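Local coordinates for protein O-methyltransferase (Burkholderia thailandensis, PDB 3MCZ) that probably transfers a methyl group from S-adenosylmethionine to a hydroxyl group of a substrate not yet identified, and is likely to work as a dimer, at residues K278-T289 against R340-S350; E14-L22 against D293-A301. One frame throughout, in Å; residues are numbered along the deposited sequence.

Contact 1 (K278-T289 against R340-S350); sequences KPGGALLILTMT and RYTLLIGQRSS
Strands 281-288 and 341-347 run antiparallel, their axes 4.4 Å apart at closest approach and at 157°, with six bonds in three hydrogen-bonded pairs: Leu283 with Gly346, Ile285 with Leu344 and Thr287 with Thr342. This is strands five and seven of the Rossmann-like methyltransferase sheet, order 3-2-1-4-5-7-6, in which the last strand inserts antiparallel between its neighbours. One face carries Ala282, Leu284, Leu286, Leu343 and Ile345. There Leu284 and Ile345 lie side by side, CD2 of Leu284 sitting 3.7 Å from CG1 of Ile345, and Leu174 covers Leu284 and Leu343. On the other face Ile285, Thr287, Thr342 and Leu344 pack against helix 319-328. At the end holding Met288 the Tyr341 ring lies across the neighbouring strand: CG of Leu286 approaches CD2 of the ring obliquely at 4.0 Å, and CB of selenomethionine Met288 stands over one face, offset toward the rim. The Met288 chain bends at its last torsion (chi3 -62°), which brings CE to 3.6 Å from Tyr341 OH and also against Arg340 CD; that hydroxyl bonds to Asp256. At the far end, Arg348 lays its aliphatic chain against the Lys278-Gly281 type II turn, CD being 3.7 Å from Lys278 O, while its guanidinium bonds to the carbonyls of Val277 and Ala274. Beyond Tyr341 the pairing continues through Thr289 N to Arg340 O, and one water bridges Arg340 O and Thr289 O. Thr289 and Thr342 cross at about a right angle, their OG1 atoms sharing a 2.6 Å hydrogen bond.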
ATOM      1  N   LYS A 278       5.956 -40.314 -20.056  1.00 16.57           N
ATOM      2  CA  LYS A 278       5.842 -41.624 -20.709  1.00 17.16           C
ATOM      3  C   LYS A 278       4.727 -41.579 -21.711  1.00 17.49           C
ATOM      4  O   LYS A 278       3.841 -40.711 -21.643  1.00 17.17           O
ATOM      5  CB  LYS A 278       5.577 -42.730 -19.677  1.00 16.80           C
ATOM      6  CG  LYS A 278       6.748 -42.951 -18.670  1.00 18.32           C
ATOM      7  CD  LYS A 278       6.341 -43.919 -17.605  1.00 21.34           C
ATOM      8  CE  LYS A 278       7.449 -44.275 -16.629  1.00 25.53           C
ATOM      9  NZ  LYS A 278       7.102 -45.524 -15.793  1.00 27.16           N
ATOM     10  N   PRO A 279       4.755 -42.502 -22.679  1.00 17.64           N
ATOM     11  CA  PRO A 279       3.618 -42.597 -23.593  1.00 17.60           C
ATOM     12  C   PRO A 279       2.307 -42.769 -22.867  1.00 17.52           C
ATOM     13  O   PRO A 279       2.225 -43.511 -21.904  1.00 17.98           O
ATOM     14  CB  PRO A 279       3.923 -43.859 -24.407  1.00 17.45           C
ATOM     15  CG  PRO A 279       5.357 -43.988 -24.360  1.00 18.50           C
ATOM     16  CD  PRO A 279       5.830 -43.435 -23.047  1.00 17.96           C
ATOM     17  N   GLY A 280       1.286 -42.064 -23.342  1.00 18.01           N
ATOM     18  CA  GLY A 280      -0.018 -42.036 -22.711  1.00 17.81           C
ATOM     19  C   GLY A 280      -0.088 -41.103 -21.507  1.00 17.28           C
ATOM     20  O   GLY A 280      -1.144 -40.980 -20.909  1.00 17.35           O
ATOM     21  N   GLY A 281       1.037 -40.485 -21.137  1.00 15.59           N
ATOM     22  CA  GLY A 281       1.135 -39.680 -19.923  1.00 14.25           C
ATOM     23  C   GLY A 281       0.838 -38.208 -20.192  1.00 13.28           C
ATOM     24  O   GLY A 281       0.451 -37.818 -21.292  1.00 12.54           O
ATOM     25  N   ALA A 282       1.044 -37.391 -19.174  1.00 12.63           N
ATOM     26  CA  ALA A 282       0.699 -35.969 -19.254  1.00 11.98           C
ATOM     27  C   ALA A 282       1.725 -35.105 -18.556  1.00 12.45           C
ATOM     28  O   ALA A 282       2.278 -35.473 -17.511  1.00 11.84           O
ATOM     29  CB  ALA A 282      -0.705 -35.705 -18.637  1.00 11.31           C
ATOM     30  N   LEU A 283       1.937 -33.937 -19.139  1.00 12.97           N
ATOM     31  CA  LEU A 283       2.671 -32.851 -18.525  1.00 13.31           C
ATOM     32  C   LEU A 283       1.646 -31.802 -18.057  1.00 13.69           C
ATOM     33  O   LEU A 283       0.784 -31.352 -18.857  1.00 14.10           O
ATOM     34  CB  LEU A 283       3.606 -32.211 -19.570  1.00 12.42           C
ATOM     35  CG  LEU A 283       4.351 -30.946 -19.101  1.00 14.37           C
ATOM     36  CD1 LEU A 283       5.205 -31.209 -17.838  1.00 12.84           C
ATOM     37  CD2 LEU A 283       5.213 -30.323 -20.210  1.00 14.13           C
ATOM     38  N   LEU A 284       1.717 -31.417 -16.779  1.00 12.94           N
ATOM     39  CA  LEU A 284       0.811 -30.421 -16.227  1.00 13.61           C
ATOM     40  C   LEU A 284       1.597 -29.163 -15.948  1.00 14.26           C
ATOM     41  O   LEU A 284       2.639 -29.217 -15.302  1.00 13.39           O
ATOM     42  CB  LEU A 284       0.166 -30.884 -14.923  1.00 13.50           C
ATOM     43  CG  LEU A 284      -0.579 -32.216 -14.952  1.00 16.10           C
ATOM     44  CD1 LEU A 284      -1.232 -32.508 -13.589  1.00 13.82           C
ATOM     45  CD2 LEU A 284      -1.615 -32.305 -16.097  1.00 15.56           C
ATOM     46  N   ILE A 285       1.104 -28.038 -16.456  1.00 14.34           N
ATOM     47  CA  ILE A 285       1.686 -26.746 -16.134  1.00 15.28           C
ATOM     48  C   ILE A 285       0.605 -25.806 -15.625  1.00 15.01           C
ATOM     49  O   ILE A 285      -0.322 -25.489 -16.328  1.00 15.84           O
ATOM     50  CB  ILE A 285       2.369 -26.092 -17.332  1.00 15.01           C
ATOM     51  CG1 ILE A 285       3.442 -27.023 -17.952  1.00 16.29           C
ATOM     52  CG2 ILE A 285       2.966 -24.705 -16.898  1.00 15.73           C
ATOM     53  CD1 ILE A 285       4.055 -26.519 -19.281  1.00 13.95           C
ATOM     54  N   LEU A 286       0.748 -25.377 -14.383  1.00 15.67           N
ATOM     55  CA  LEU A 286      -0.148 -24.421 -13.794  1.00 16.03           C
ATOM     56  C   LEU A 286       0.538 -23.061 -13.875  1.00 15.03           C
ATOM     57  O   LEU A 286       1.675 -22.902 -13.434  1.00 14.77           O
ATOM     58  CB  LEU A 286      -0.375 -24.796 -12.348  1.00 16.36           C
ATOM     59  CG  LEU A 286      -1.394 -23.971 -11.596  1.00 19.54           C
ATOM     60  CD1 LEU A 286      -2.792 -24.122 -12.216  1.00 18.54           C
ATOM     61  CD2 LEU A 286      -1.375 -24.448 -10.126  1.00 21.78           C
ATOM     62  N   THR A 287      -0.155 -22.085 -14.432  1.00 15.36           N
ATOM     63  CA  THR A 287       0.437 -20.796 -14.670  1.00 15.48           C
ATOM     64  C   THR A 287      -0.640 -19.704 -14.593  1.00 16.11           C
ATOM     65  O   THR A 287      -1.805 -19.917 -14.992  1.00 14.70           O
ATOM     66  CB  THR A 287       1.195 -20.801 -16.010  1.00 15.95           C
ATOM     67  OG1 THR A 287       1.898 -19.572 -16.147  1.00 16.83           O
ATOM     68  CG2 THR A 287       0.238 -20.971 -17.235  1.00 15.25           C
HETATM   69  N   MSE A 288      -0.286 -18.538 -14.062  1.00 15.59           N
HETATM   70  CA  MSE A 288      -1.259 -17.454 -14.032  1.00 15.52           C
HETATM   71  C   MSE A 288      -1.627 -17.070 -15.463  1.00 14.58           C
HETATM   72  O   MSE A 288      -0.763 -16.855 -16.312  1.00 14.88           O
HETATM   73  CB  MSE A 288      -0.747 -16.204 -13.320  1.00 16.00           C
HETATM   74  CG  MSE A 288      -1.854 -15.120 -13.267  1.00 20.28           C
HETATM   75 SE   MSE A 288      -1.396 -13.725 -12.003  0.95 25.26          SE
HETATM   76  CE  MSE A 288      -1.399 -15.020 -10.556  1.00 28.22           C
ATOM     77  N   THR A 289      -2.907 -16.904 -15.714  1.00 14.03           N
ATOM     78  CA  THR A 289      -3.373 -16.647 -17.086  1.00 14.26           C
ATOM     79  C   THR A 289      -2.898 -15.271 -17.575  1.00 14.96           C
ATOM     80  O   THR A 289      -3.077 -14.253 -16.885  1.00 14.42           O
ATOM     81  CB  THR A 289      -4.891 -16.677 -17.129  1.00 14.53           C
ATOM     82  OG1 THR A 289      -5.337 -17.940 -16.637  1.00 14.39           O
ATOM     83  CG2 THR A 289      -5.429 -16.453 -18.545  1.00 15.18           C
ATOM     84  N   ARG A 340      -7.955 -17.285 -11.670  1.00 19.41           N
ATOM     85  CA  ARG A 340      -6.977 -16.497 -12.423  1.00 19.69           C
ATOM     86  C   ARG A 340      -5.824 -17.316 -13.043  1.00 17.99           C
ATOM     87  O   ARG A 340      -4.890 -16.739 -13.638  1.00 16.25           O
ATOM     88  CB  ARG A 340      -6.385 -15.422 -11.496  1.00 21.41           C
ATOM     89  CG  ARG A 340      -5.463 -15.947 -10.393  1.00 27.60           C
ATOM     90  CD  ARG A 340      -4.811 -14.793  -9.579  1.00 34.14           C
ATOM     91  NE  ARG A 340      -5.676 -14.231  -8.538  1.00 38.46           N
ATOM     92  CZ  ARG A 340      -5.498 -13.031  -7.971  1.00 42.37           C
ATOM     93  NH1 ARG A 340      -6.337 -12.603  -7.036  1.00 43.19           N
ATOM     94  NH2 ARG A 340      -4.496 -12.240  -8.351  1.00 44.84           N
ATOM     95  N   TYR A 341      -5.858 -18.629 -12.833  1.00 16.22           N
ATOM     96  CA  TYR A 341      -4.853 -19.552 -13.331  1.00 16.06           C
ATOM     97  C   TYR A 341      -5.370 -20.382 -14.503  1.00 14.23           C
ATOM     98  O   TYR A 341      -6.580 -20.627 -14.651  1.00 14.82           O
ATOM     99  CB  TYR A 341      -4.347 -20.446 -12.176  1.00 16.67           C
ATOM    100  CG  TYR A 341      -3.315 -19.805 -11.301  1.00 19.93           C
ATOM    101  CD1 TYR A 341      -3.660 -18.930 -10.270  1.00 28.56           C
ATOM    102  CD2 TYR A 341      -1.979 -20.060 -11.508  1.00 26.77           C
ATOM    103  CE1 TYR A 341      -2.656 -18.326  -9.464  1.00 31.13           C
ATOM    104  CE2 TYR A 341      -0.999 -19.478 -10.738  1.00 29.76           C
ATOM    105  CZ  TYR A 341      -1.332 -18.605  -9.734  1.00 30.43           C
ATOM    106  OH  TYR A 341      -0.284 -18.064  -8.997  1.00 37.97           O
ATOM    107  N   THR A 342      -4.438 -20.802 -15.356  1.00 13.81           N
ATOM    108  CA  THR A 342      -4.685 -21.794 -16.374  1.00 13.54           C
ATOM    109  C   THR A 342      -3.835 -23.030 -16.054  1.00 12.68           C
ATOM    110  O   THR A 342      -2.623 -22.930 -15.819  1.00 13.30           O
ATOM    111  CB  THR A 342      -4.327 -21.256 -17.792  1.00 13.78           C
ATOM    112  OG1 THR A 342      -5.145 -20.102 -18.083  1.00 14.78           O
ATOM    113  CG2 THR A 342      -4.529 -22.325 -18.918  1.00 15.67           C
ATOM    114  N   LEU A 343      -4.478 -24.180 -16.114  1.00 12.78           N
ATOM    115  CA  LEU A 343      -3.819 -25.470 -16.081  1.00 12.93           C
ATOM    116  C   LEU A 343      -3.731 -25.996 -17.512  1.00 13.36           C
ATOM    117  O   LEU A 343      -4.756 -26.154 -18.210  1.00 14.29           O
ATOM    118  CB  LEU A 343      -4.572 -26.441 -15.169  1.00 13.26           C
ATOM    119  CG  LEU A 343      -3.946 -27.840 -15.050  1.00 14.05           C
ATOM    120  CD1 LEU A 343      -2.556 -27.813 -14.344  1.00 16.31           C
ATOM    121  CD2 LEU A 343      -4.919 -28.757 -14.288  1.00 18.19           C
ATOM    122  N   LEU A 344      -2.509 -26.150 -17.986  1.00 13.70           N
ATOM    123  CA  LEU A 344      -2.247 -26.724 -19.298  1.00 13.73           C
ATOM    124  C   LEU A 344      -1.889 -28.176 -19.091  1.00 14.18           C
ATOM    125  O   LEU A 344      -1.137 -28.512 -18.156  1.00 14.02           O
ATOM    126  CB  LEU A 344      -1.110 -25.996 -20.018  1.00 14.14           C
ATOM    127  CG  LEU A 344      -1.346 -24.519 -20.349  1.00 15.43           C
ATOM    128  CD1 LEU A 344       0.037 -23.899 -20.852  1.00 15.14           C
ATOM    129  CD2 LEU A 344      -2.442 -24.363 -21.386  1.00 15.17           C
ATOM    130  N   ILE A 345      -2.451 -29.036 -19.940  1.00 13.42           N
ATOM    131  CA  ILE A 345      -2.247 -30.464 -19.839  1.00 14.10           C
ATOM    132  C   ILE A 345      -1.705 -30.914 -21.197  1.00 14.77           C
ATOM    133  O   ILE A 345      -2.429 -30.964 -22.198  1.00 15.10           O
ATOM    134  CB  ILE A 345      -3.574 -31.193 -19.447  1.00 14.50           C
ATOM    135  CG1 ILE A 345      -4.178 -30.631 -18.138  1.00 17.54           C
ATOM    136  CG2 ILE A 345      -3.391 -32.737 -19.303  1.00 14.82           C
ATOM    137  CD1 ILE A 345      -5.458 -29.757 -18.349  1.00 21.59           C
ATOM    138  N   GLY A 346      -0.438 -31.265 -21.235  1.00 14.33           N
ATOM    139  CA  GLY A 346       0.154 -31.804 -22.426  1.00 14.78           C
ATOM    140  C   GLY A 346       0.149 -33.304 -22.451  1.00 16.20           C
ATOM    141  O   GLY A 346       0.819 -33.948 -21.646  1.00 18.07           O
ATOM    142  N   GLN A 347      -0.531 -33.894 -23.414  1.00 16.26           N
ATOM    143  CA  GLN A 347      -0.718 -35.332 -23.400  1.00 17.61           C
ATOM    144  C   GLN A 347       0.151 -35.998 -24.472  1.00 17.54           C
ATOM    145  O   GLN A 347       0.142 -35.560 -25.627  1.00 16.59           O
ATOM    146  CB  GLN A 347      -2.213 -35.602 -23.599  1.00 19.15           C
ATOM    147  CG  GLN A 347      -3.106 -34.698 -22.638  1.00 21.51           C
ATOM    148  CD  GLN A 347      -4.527 -34.384 -23.147  1.00 27.74           C
ATOM    149  OE1 GLN A 347      -5.343 -35.285 -23.339  1.00 29.60           O
ATOM    150  NE2 GLN A 347      -4.836 -33.092 -23.295  1.00 23.89           N
ATOM    151  N   ARG A 348       0.934 -37.005 -24.078  1.00 18.49           N
ATOM    152  CA  ARG A 348       1.759 -37.765 -25.018  1.00 19.83           C
ATOM    153  C   ARG A 348       0.930 -38.932 -25.538  1.00 21.85           C
ATOM    154  O   ARG A 348       0.316 -39.661 -24.764  1.00 20.45           O
ATOM    155  CB  ARG A 348       3.053 -38.269 -24.360  1.00 20.03           C
ATOM    156  CG  ARG A 348       4.070 -38.803 -25.365  1.00 20.43           C
ATOM    157  CD  ARG A 348       5.365 -39.288 -24.743  1.00 22.52           C
ATOM    158  NE  ARG A 348       6.277 -38.219 -24.305  1.00 21.07           N
ATOM    159  CZ  ARG A 348       6.884 -37.365 -25.125  1.00 21.58           C
ATOM    160  NH1 ARG A 348       6.670 -37.408 -26.444  1.00 21.74           N
ATOM    161  NH2 ARG A 348       7.679 -36.440 -24.625  1.00 22.47           N
ATOM    162  N   SER A 349       0.886 -39.080 -26.856  1.00 23.90           N
ATOM    163  CA  SER A 349       0.185 -40.195 -27.456  1.00 26.34           C
ATOM    164  C   SER A 349       0.847 -41.537 -27.029  1.00 27.73           C
ATOM    165  O   SER A 349       2.068 -41.632 -26.819  1.00 26.67           O
ATOM    166  CB  SER A 349       0.160 -40.028 -28.984  1.00 26.56           C
ATOM    167  OG  SER A 349      -0.227 -41.239 -29.607  1.00 29.94           O
ATOM    168  N   SER A 350       0.023 -42.563 -26.869  1.00 30.14           N
ATOM    169  CA  SER A 350       0.533 -43.899 -26.569  1.00 32.46           C
ATOM    170  C   SER A 350       0.815 -44.687 -27.856  1.00 34.38           C
ATOM    171  O   SER A 350       1.477 -45.726 -27.823  1.00 35.11           O
ATOM    172  CB  SER A 350      -0.468 -44.639 -25.696  1.00 32.69           C
ATOM    173  OG  SER A 350      -1.782 -44.371 -26.142  1.00 34.23           O
TER
HETATM  174  O   HOH W   1      -7.788 -17.567 -15.844  1.00 16.43           O
HETATM  175  O   HOH W   2      -4.827 -14.220 -14.525  1.00 22.69           O

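Contact 2 (E14-L22 against D293-A301); sequences ESTEDKAAL and DRVTPALSA
Thr16, Asp18 and Ala20 of the N-terminal loop pack on Pro297, Ala298 and Leu299 at the N-terminal end of helix 298-310, next to the cis peptide bond between Thr296 and Pro297, joining the chain's N-terminal arm to the methyltransferase domain. Only 340 Å² is buried in all, and the tight part is small. Ala20 CB meets Ala298 CB at 3.5 Å, closer than usual for two carbons, and Asp18 O also touches the Ala298 methyl. Beside this, Thr16 reaches Leu299 obliquely: its CG2, anti to the carbonyl carbon with OG1 at chi1 84°, lies 3.7 Å from Leu299 CD1. The same torsion leaves OG1 facing the Pro297 ring, 3.7 Å from its CB, the two side chains crossing at about a right angle. The CG2 methyl also touches the guanidinium of Arg340.

The polar side is looser. Ala298 N has two weak bonds, to Glu17 O and to Asp18 O, the second strongly bent with an N-H...O angle of 123°. Water takes over much of the rest: one molecule joins Thr16 OG1 to Leu299 N, and another links Asp18 O to Val295 O. Glu17 turns its carboxylate away from the helix. Within 293-301, Pro297 O accepts from both N and OG of Ser300 in the first turn, while Asp293 OD1 orders the loop before it, accepting from Val295 N (an Asx turn) and Thr296 N, together an Asx motif. The second subunit lies close by, with Val295 on its His78 and Leu22 on its Leu85. No salt bridge crosses the contact; weak bonds, two water bridges and a few methyl contacts suggest a join that probably depends on shape and hydration more than on charge.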
ATOM      1  N   GLU A  14      -9.525 -16.776  -7.126  1.00 45.77           N
ATOM      2  CA  GLU A  14     -10.736 -16.429  -7.913  1.00 45.18           C
ATOM      3  C   GLU A  14     -10.416 -15.394  -8.994  1.00 44.43           C
ATOM      4  O   GLU A  14      -9.529 -14.549  -8.810  1.00 44.83           O
ATOM      5  CB  GLU A  14     -11.862 -15.915  -7.011  1.00 45.40           C
ATOM      6  N   SER A  15     -11.131 -15.468 -10.118  1.00 43.20           N
ATOM      7  CA  SER A  15     -10.724 -14.758 -11.340  1.00 42.26           C
ATOM      8  C   SER A  15     -10.719 -13.225 -11.215  1.00 41.07           C
ATOM      9  O   SER A  15     -11.189 -12.673 -10.218  1.00 40.56           O
ATOM     10  CB  SER A  15     -11.592 -15.186 -12.527  1.00 42.51           C
ATOM     11  OG  SER A  15     -10.940 -14.862 -13.744  1.00 42.57           O
ATOM     12  N   THR A  16     -10.178 -12.553 -12.238  1.00 39.57           N
ATOM     13  CA  THR A  16      -9.969 -11.098 -12.201  1.00 38.22           C
ATOM     14  C   THR A  16     -10.282 -10.375 -13.536  1.00 36.77           C
ATOM     15  O   THR A  16     -10.246 -10.963 -14.625  1.00 36.59           O
ATOM     16  CB  THR A  16      -8.496 -10.753 -11.777  1.00 38.61           C
ATOM     17  OG1 THR A  16      -7.619 -10.809 -12.919  1.00 37.24           O
ATOM     18  CG2 THR A  16      -7.997 -11.718 -10.695  1.00 39.05           C
ATOM     19  N   GLU A  17     -10.532  -9.076 -13.415  1.00 34.64           N
ATOM     20  CA  GLU A  17     -10.933  -8.201 -14.520  1.00 33.07           C
ATOM     21  C   GLU A  17      -9.883  -8.002 -15.609  1.00 32.40           C
ATOM     22  O   GLU A  17      -8.689  -7.894 -15.327  1.00 32.11           O
ATOM     23  CB  GLU A  17     -11.254  -6.815 -13.946  1.00 32.84           C
ATOM     24  CG  GLU A  17     -12.550  -6.771 -13.181  1.00 31.38           C
ATOM     25  CD  GLU A  17     -13.754  -6.834 -14.116  1.00 30.65           C
ATOM     26  OE1 GLU A  17     -14.071  -5.818 -14.788  1.00 29.43           O
ATOM     27  OE2 GLU A  17     -14.366  -7.912 -14.186  1.00 27.06           O
ATOM     28  N   ASP A  18     -10.334  -7.872 -16.849  1.00 31.19           N
ATOM     29  CA  ASP A  18      -9.439  -7.475 -17.936  1.00 30.96           C
ATOM     30  C   ASP A  18      -8.768  -6.103 -17.684  1.00 30.63           C
ATOM     31  O   ASP A  18      -7.589  -5.911 -17.987  1.00 29.34           O
ATOM     32  CB  ASP A  18     -10.209  -7.431 -19.254  1.00 31.20           C
ATOM     33  CG  ASP A  18     -10.436  -8.817 -19.863  1.00 32.78           C
ATOM     34  OD1 ASP A  18      -9.832  -9.817 -19.405  1.00 34.84           O
ATOM     35  OD2 ASP A  18     -11.222  -8.893 -20.825  1.00 33.90           O
ATOM     36  N   LYS A  19      -9.533  -5.167 -17.118  1.00 29.67           N
ATOM     37  CA  LYS A  19      -9.101  -3.771 -16.977  1.00 29.92           C
ATOM     38  C   LYS A  19      -8.959  -3.350 -15.505  1.00 28.67           C
ATOM     39  O   LYS A  19      -9.781  -3.712 -14.677  1.00 28.50           O
ATOM     40  CB  LYS A  19     -10.108  -2.866 -17.697  1.00 30.12           C
ATOM     41  CG  LYS A  19     -10.132  -3.070 -19.223  1.00 32.34           C
ATOM     42  CD  LYS A  19      -9.001  -2.286 -19.919  1.00 35.50           C
ATOM     43  CE  LYS A  19      -8.916  -2.620 -21.430  1.00 36.52           C
ATOM     44  NZ  LYS A  19     -10.216  -2.447 -22.148  1.00 37.18           N
ATOM     45  N   ALA A  20      -7.899  -2.604 -15.200  1.00 27.75           N
ATOM     46  CA  ALA A  20      -7.637  -2.056 -13.857  1.00 27.01           C
ATOM     47  C   ALA A  20      -7.164  -0.589 -13.950  1.00 26.21           C
ATOM     48  O   ALA A  20      -6.422  -0.126 -13.099  1.00 26.11           O
ATOM     49  CB  ALA A  20      -6.567  -2.881 -13.145  1.00 27.04           C
ATOM     50  N   ALA A  21      -7.587   0.132 -14.984  1.00 24.83           N
ATOM     51  CA  ALA A  21      -7.068   1.472 -15.247  1.00 23.90           C
ATOM     52  C   ALA A  21      -7.507   2.476 -14.161  1.00 22.87           C
ATOM     53  O   ALA A  21      -8.662   2.436 -13.701  1.00 21.48           O
ATOM     54  CB  ALA A  21      -7.536   1.943 -16.616  1.00 23.99           C
ATOM     55  N   LEU A  22      -6.577   3.346 -13.745  1.00 21.37           N
ATOM     56  CA  LEU A  22      -6.921   4.549 -12.952  1.00 21.09           C
ATOM     57  C   LEU A  22      -7.536   5.548 -13.905  1.00 20.33           C
ATOM     58  O   LEU A  22      -7.056   5.697 -15.029  1.00 20.94           O
ATOM     59  CB  LEU A  22      -5.667   5.170 -12.348  1.00 20.50           C
ATOM     60  CG  LEU A  22      -4.933   4.252 -11.390  1.00 20.98           C
ATOM     61  CD1 LEU A  22      -3.454   4.592 -11.417  1.00 21.24           C
ATOM     62  CD2 LEU A  22      -5.489   4.375  -9.980  1.00 23.99           C
ATOM     63  N   ASP A 293      -0.909 -10.095 -25.288  1.00 14.33           N
ATOM     64  CA  ASP A 293      -0.695  -8.651 -25.178  1.00 15.66           C
ATOM     65  C   ASP A 293       0.071  -8.227 -23.911  1.00 15.93           C
ATOM     66  O   ASP A 293       0.497  -7.094 -23.802  1.00 16.64           O
ATOM     67  CB  ASP A 293      -2.022  -7.901 -25.304  1.00 15.61           C
ATOM     68  CG  ASP A 293      -2.986  -8.149 -24.133  1.00 17.68           C
ATOM     69  OD1 ASP A 293      -2.632  -8.777 -23.101  1.00 18.61           O
ATOM     70  OD2 ASP A 293      -4.129  -7.666 -24.242  1.00 20.95           O
ATOM     71  N   ARG A 294       0.257  -9.156 -22.977  1.00 14.90           N
ATOM     72  CA  ARG A 294       1.000  -8.920 -21.714  1.00 15.66           C
ATOM     73  C   ARG A 294       0.346  -7.901 -20.756  1.00 14.94           C
ATOM     74  O   ARG A 294       0.934  -7.527 -19.747  1.00 13.86           O
ATOM     75  CB  ARG A 294       2.456  -8.556 -22.027  1.00 16.04           C
ATOM     76  CG  ARG A 294       3.198  -9.776 -22.489  1.00 18.21           C
ATOM     77  CD  ARG A 294       4.560  -9.396 -22.904  1.00 20.78           C
ATOM     78  NE  ARG A 294       5.421 -10.556 -23.110  1.00 24.17           N
ATOM     79  CZ  ARG A 294       5.415 -11.363 -24.154  1.00 27.56           C
ATOM     80  NH1 ARG A 294       4.526 -11.264 -25.193  1.00 26.41           N
ATOM     81  NH2 ARG A 294       6.310 -12.339 -24.135  1.00 29.85           N
ATOM     82  N   VAL A 295      -0.880  -7.485 -21.057  1.00 14.50           N
ATOM     83  CA  VAL A 295      -1.585  -6.528 -20.203  1.00 14.98           C
ATOM     84  C   VAL A 295      -2.952  -7.007 -19.764  1.00 15.86           C
ATOM     85  O   VAL A 295      -3.590  -6.327 -18.960  1.00 16.84           O
ATOM     86  CB  VAL A 295      -1.717  -5.139 -20.830  1.00 15.48           C
ATOM     87  CG1 VAL A 295      -0.346  -4.513 -21.077  1.00 14.33           C
ATOM     88  CG2 VAL A 295      -2.501  -5.177 -22.151  1.00 13.57           C
ATOM     89  N   THR A 296      -3.414  -8.140 -20.295  1.00 15.27           N
ATOM     90  CA  THR A 296      -4.700  -8.669 -19.965  1.00 16.64           C
ATOM     91  C   THR A 296      -4.546 -10.126 -19.562  1.00 17.72           C
ATOM     92  O   THR A 296      -3.783 -10.848 -20.206  1.00 19.66           O
ATOM     93  CB  THR A 296      -5.660  -8.526 -21.150  1.00 16.76           C
ATOM     94  OG1 THR A 296      -5.182  -9.277 -22.238  1.00 22.99           O
ATOM     95  CG2 THR A 296      -5.676  -7.148 -21.652  1.00 15.86           C
ATOM     96  N   PRO A 297      -5.219 -10.549 -18.476  1.00 18.06           N
ATOM     97  CA  PRO A 297      -5.911  -9.702 -17.473  1.00 17.42           C
ATOM     98  C   PRO A 297      -4.948  -8.778 -16.750  1.00 16.47           C
ATOM     99  O   PRO A 297      -3.776  -9.103 -16.628  1.00 14.55           O
ATOM    100  CB  PRO A 297      -6.504 -10.709 -16.472  1.00 18.58           C
ATOM    101  CG  PRO A 297      -6.149 -12.066 -16.974  1.00 19.43           C
ATOM    102  CD  PRO A 297      -5.329 -11.986 -18.192  1.00 19.14           C
ATOM    103  N   ALA A 298      -5.437  -7.620 -16.281  1.00 16.69           N
ATOM    104  CA  ALA A 298      -4.548  -6.597 -15.754  1.00 17.68           C
ATOM    105  C   ALA A 298      -3.665  -7.127 -14.629  1.00 17.83           C
ATOM    106  O   ALA A 298      -2.487  -6.737 -14.494  1.00 18.78           O
ATOM    107  CB  ALA A 298      -5.357  -5.364 -15.268  1.00 17.97           C
ATOM    108  N   LEU A 299      -4.235  -7.958 -13.768  1.00 17.56           N
ATOM    109  CA  LEU A 299      -3.461  -8.443 -12.622  1.00 18.11           C
ATOM    110  C   LEU A 299      -2.291  -9.369 -13.047  1.00 16.87           C
ATOM    111  O   LEU A 299      -1.312  -9.499 -12.319  1.00 15.86           O
ATOM    112  CB  LEU A 299      -4.387  -9.053 -11.559  1.00 20.13           C
ATOM    113  CG  LEU A 299      -5.216  -7.973 -10.802  1.00 24.58           C
ATOM    114  CD1 LEU A 299      -6.145  -8.633  -9.764  1.00 29.40           C
ATOM    115  CD2 LEU A 299      -4.349  -6.845 -10.115  1.00 29.60           C
ATOM    116  N   SER A 300      -2.316  -9.901 -14.263  1.00 15.42           N
ATOM    117  CA  SER A 300      -1.166 -10.647 -14.805  1.00 15.48           C
ATOM    118  C   SER A 300       0.069  -9.793 -15.038  1.00 13.72           C
ATOM    119  O   SER A 300       1.182 -10.234 -14.752  1.00 11.62           O
ATOM    120  CB  SER A 300      -1.541 -11.407 -16.115  1.00 16.79           C
ATOM    121  OG  SER A 300      -1.684 -10.540 -17.231  1.00 22.55           O
ATOM    122  N   ALA A 301      -0.106  -8.565 -15.516  1.00 13.34           N
ATOM    123  CA  ALA A 301       1.015  -7.638 -15.676  1.00 12.95           C
ATOM    124  C   ALA A 301       1.625  -7.256 -14.321  1.00 11.68           C
ATOM    125  O   ALA A 301       2.852  -7.169 -14.185  1.00 11.02           O
ATOM    126  CB  ALA A 301       0.574  -6.378 -16.419  1.00 11.81           C
TER
HETATM  127  O   HOH W   3      -7.146  -8.256 -13.479  1.00 18.04           O
HETATM  128  O   HOH W   4      -5.196  -4.310 -19.065  1.00 20.29           O

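Overall arrangement
Contact 1 is buried along its central strands but exposed at its turn end, and contact 2 lies at the surface: 13 of 23 touching residues are buried in the first, one of ten in the second. Their centres are 24 Å apart, yet they meet directly, because strand 281-288 leads on to helix 298-310; Thr289 O packs on Ser300 CB and Pro297 CD. Arg340 makes a second junction, its guanidinium lying against Thr16 CG2 and bonding through NH1 to Ile12 O. The chemistry follows the position. Regular backbone pairing and apolar side chains hold 278-289 to 340-350 inside one subunit's sheet, whereas water and weak bonds join 14-22 to 293-301, next to the second subunit.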